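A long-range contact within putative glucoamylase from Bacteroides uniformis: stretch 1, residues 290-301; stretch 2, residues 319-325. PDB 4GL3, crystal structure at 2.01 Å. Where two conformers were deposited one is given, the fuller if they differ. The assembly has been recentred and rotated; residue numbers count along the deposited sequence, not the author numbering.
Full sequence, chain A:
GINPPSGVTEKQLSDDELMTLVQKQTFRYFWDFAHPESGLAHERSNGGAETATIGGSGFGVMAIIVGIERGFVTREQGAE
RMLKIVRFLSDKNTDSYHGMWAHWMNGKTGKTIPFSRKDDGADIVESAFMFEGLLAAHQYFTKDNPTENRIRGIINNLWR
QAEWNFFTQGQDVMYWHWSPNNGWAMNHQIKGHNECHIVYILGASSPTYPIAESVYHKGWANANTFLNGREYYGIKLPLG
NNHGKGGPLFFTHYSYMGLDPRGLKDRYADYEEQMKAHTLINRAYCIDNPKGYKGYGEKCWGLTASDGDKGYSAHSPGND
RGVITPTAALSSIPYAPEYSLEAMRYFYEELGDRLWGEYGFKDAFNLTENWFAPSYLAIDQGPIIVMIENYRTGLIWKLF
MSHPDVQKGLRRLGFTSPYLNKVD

Stretch 1 (290-301) PKGYKGYGEKCW
Stretch 2 319-325: NDRGVIT

The contact centres on Asp320, whose side chain (chi1 179°, t) points toward stretch 1. Its OD1 accepts a short hydrogen bond from Tyr296 OH (2.5 Å) and a weak one from Gly322 N (3.4 Å), so the carboxylate joins the tyrosine to the backbone of its own stretch. Its OD2 accepts from a water, 2.9 Å away, that in turn takes a hydrogen bond from Lys291 N (3.0 Å). Lys291 (m, t, p, t), trans at chi2 and chi4, carries NZ to Asp320 O, 2.8 Å.

Neither stretch forms regular helix or strand; both run the same way, with CA atoms 8.2 Å apart at Lys291 and Asp320, 5.9 Å at Tyr293 and Gly322, and 6.4 Å at Trp301 and Ile324. Gly322 (phi/psi 92/6) lays CA over the Tyr293 ring (chi1 -72°, chi2 -62°), 3.4 Å from its centroid and almost on the normal; a CB here would clash with Tyr293 CE1. Tyr296 (chi1 -84°, chi2 31°) presents its edge to Asp320 OD1 and a face to Ile324 CD1, 3.9 Å from the ring centroid.

Ile324 (-98/137; m, m) is buried and points toward stretch 1, its CG1 lying 3.5 Å from Tyr296 CE1 and 4.2 Å from Cys300 SG. In all, 450 Å² is buried.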

# COMPACT_ATOMS: atom_id res chain seq x y z
N PRO A 290 6.58 -1.13 26.94
CA PRO A 290 6.29 -0.41 28.18
C PRO A 290 4.96 -0.80 28.84
O PRO A 290 4.85 -0.68 30.04
CB PRO A 290 6.27 1.06 27.76
CG PRO A 290 6.06 1.06 26.28
CD PRO A 290 6.58 -0.26 25.76
N LYS A 291 3.98 -1.28 28.08
CA LYS A 291 2.69 -1.69 28.69
C LYS A 291 2.68 -3.13 29.20
O LYS A 291 1.70 -3.57 29.82
CB LYS A 291 1.55 -1.48 27.70
CG LYS A 291 1.35 0.00 27.39
CD LYS A 291 0.18 0.26 26.45
CE LYS A 291 -1.15 0.11 27.15
NZ LYS A 291 -2.25 0.44 26.20
N GLY A 292 3.78 -3.85 28.96
CA GLY A 292 3.97 -5.20 29.47
C GLY A 292 3.10 -6.27 28.81
O GLY A 292 2.68 -7.20 29.46
N TYR A 293 2.81 -6.14 27.52
CA TYR A 293 2.02 -7.17 26.85
C TYR A 293 2.79 -8.48 26.74
O TYR A 293 4.02 -8.48 26.75
CB TYR A 293 1.59 -6.69 25.49
CG TYR A 293 0.53 -5.63 25.56
CD1 TYR A 293 -0.72 -5.90 26.12
CD2 TYR A 293 0.76 -4.36 25.08
CE1 TYR A 293 -1.70 -4.94 26.19
CE2 TYR A 293 -0.23 -3.39 25.13
CZ TYR A 293 -1.45 -3.69 25.70
OH TYR A 293 -2.45 -2.75 25.73
N LYS A 294 2.07 -9.60 26.64
CA LYS A 294 2.71 -10.91 26.49
C LYS A 294 3.36 -11.09 25.11
O LYS A 294 2.75 -10.80 24.07
CB LYS A 294 1.69 -12.02 26.74
CG LYS A 294 2.25 -13.43 26.66
CD LYS A 294 1.33 -14.41 27.37
CE LYS A 294 1.58 -15.83 26.89
NZ LYS A 294 1.18 -16.82 27.93
N GLY A 295 4.62 -11.54 25.10
CA GLY A 295 5.33 -11.91 23.87
C GLY A 295 5.97 -10.82 23.01
O GLY A 295 6.66 -11.13 22.07
N TYR A 296 5.75 -9.55 23.32
CA TYR A 296 6.35 -8.46 22.55
C TYR A 296 7.87 -8.56 22.66
O TYR A 296 8.40 -8.74 23.76
CB TYR A 296 5.94 -7.10 23.12
CG TYR A 296 4.62 -6.53 22.65
CD1 TYR A 296 3.55 -7.33 22.31
CD2 TYR A 296 4.43 -5.17 22.65
CE1 TYR A 296 2.33 -6.76 21.88
CE2 TYR A 296 3.23 -4.59 22.25
CZ TYR A 296 2.18 -5.39 21.87
OH TYR A 296 1.00 -4.79 21.49
N GLY A 297 8.59 -8.43 21.55
CA GLY A 297 10.05 -8.70 21.59
C GLY A 297 10.70 -8.71 20.22
O GLY A 297 10.09 -8.33 19.22
N GLU A 298 11.95 -9.16 20.18
CA GLU A 298 12.73 -9.22 18.95
C GLU A 298 12.10 -10.13 17.91
O GLU A 298 12.25 -9.89 16.72
CB GLU A 298 14.15 -9.72 19.26
CG GLU A 298 14.91 -8.73 20.12
CD GLU A 298 16.29 -9.20 20.50
OE1 GLU A 298 16.77 -10.16 19.86
OE2 GLU A 298 16.88 -8.59 21.42
N LYS A 299 11.43 -11.17 18.37
CA LYS A 299 10.82 -12.15 17.48
C LYS A 299 9.41 -11.74 17.14
O LYS A 299 8.84 -12.24 16.20
CB LYS A 299 10.80 -13.52 18.17
CG LYS A 299 12.21 -14.04 18.41
CD LYS A 299 12.27 -15.56 18.41
CE LYS A 299 13.72 -16.03 18.40
NZ LYS A 299 14.50 -15.31 17.33
N CYS A 300 8.86 -10.81 17.89
CA CYS A 300 7.45 -10.52 17.84
C CYS A 300 7.24 -9.01 17.99
O CYS A 300 7.07 -8.50 19.10
CB CYS A 300 6.77 -11.32 18.94
SG CYS A 300 5.00 -11.29 18.82
N TRP A 301 7.30 -8.32 16.85
CA TRP A 301 7.18 -6.87 16.77
C TRP A 301 6.42 -6.49 15.52
O TRP A 301 6.29 -7.30 14.60
CB TRP A 301 8.56 -6.19 16.73
CG TRP A 301 9.43 -6.53 15.54
CD1 TRP A 301 10.24 -7.62 15.42
CD2 TRP A 301 9.60 -5.77 14.33
NE1 TRP A 301 10.90 -7.58 14.20
CE2 TRP A 301 10.52 -6.47 13.52
CE3 TRP A 301 9.05 -4.58 13.84
CZ2 TRP A 301 10.92 -6.01 12.27
CZ3 TRP A 301 9.43 -4.14 12.60
CH2 TRP A 301 10.35 -4.85 11.83
N ASN A 319 -0.76 4.08 20.23
CA ASN A 319 -2.07 3.43 20.30
C ASN A 319 -1.84 1.92 20.29
O ASN A 319 -2.12 1.21 19.30
CB ASN A 319 -2.93 3.84 19.12
CG ASN A 319 -4.30 3.17 19.13
OD1 ASN A 319 -4.84 2.87 20.17
ND2 ASN A 319 -4.85 2.92 17.94
N ASP A 320 -1.28 1.45 21.40
CA ASP A 320 -0.84 0.08 21.55
C ASP A 320 -1.89 -0.63 22.39
O ASP A 320 -2.04 -0.31 23.55
CB ASP A 320 0.51 0.06 22.24
CG ASP A 320 1.04 -1.35 22.48
OD1 ASP A 320 0.60 -2.32 21.82
OD2 ASP A 320 1.93 -1.48 23.33
N ARG A 321 -2.58 -1.59 21.78
CA ARG A 321 -3.71 -2.29 22.40
C ARG A 321 -3.43 -3.78 22.61
O ARG A 321 -4.35 -4.56 22.87
CB ARG A 321 -4.95 -2.14 21.52
CG ARG A 321 -5.14 -0.74 20.94
CD ARG A 321 -6.58 -0.42 20.61
NE ARG A 321 -6.76 1.02 20.62
CZ ARG A 321 -7.94 1.63 20.50
NH1 ARG A 321 -9.04 0.93 20.38
NH2 ARG A 321 -7.99 2.95 20.47
N GLY A 322 -2.16 -4.17 22.45
CA GLY A 322 -1.73 -5.58 22.65
C GLY A 322 -1.74 -6.44 21.39
O GLY A 322 -1.50 -7.64 21.47
N VAL A 323 -2.02 -5.81 20.24
CA VAL A 323 -2.22 -6.46 18.94
C VAL A 323 -0.94 -6.27 18.10
O VAL A 323 -0.50 -5.15 17.87
CB VAL A 323 -3.45 -5.86 18.20
CG1 VAL A 323 -3.63 -6.47 16.80
CG2 VAL A 323 -4.73 -6.02 19.06
N ILE A 324 -0.32 -7.39 17.74
CA ILE A 324 0.78 -7.43 16.76
C ILE A 324 0.17 -7.83 15.41
O ILE A 324 -0.70 -8.72 15.32
CB ILE A 324 1.90 -8.41 17.23
CG1 ILE A 324 2.56 -7.90 18.53
CG2 ILE A 324 2.97 -8.63 16.13
CD1 ILE A 324 3.51 -6.70 18.43
N THR A 325 0.60 -7.15 14.36
CA THR A 325 0.01 -7.29 13.07
C THR A 325 1.14 -7.67 12.05
O THR A 325 2.04 -6.85 11.77
CB THR A 325 -0.62 -5.95 12.64
OG1 THR A 325 -1.64 -5.54 13.57
CG2 THR A 325 -1.13 -6.05 11.24
O HOH W 1 3.85 -2.43 25.32
O HOH W 2 4.62 -7.59 12.40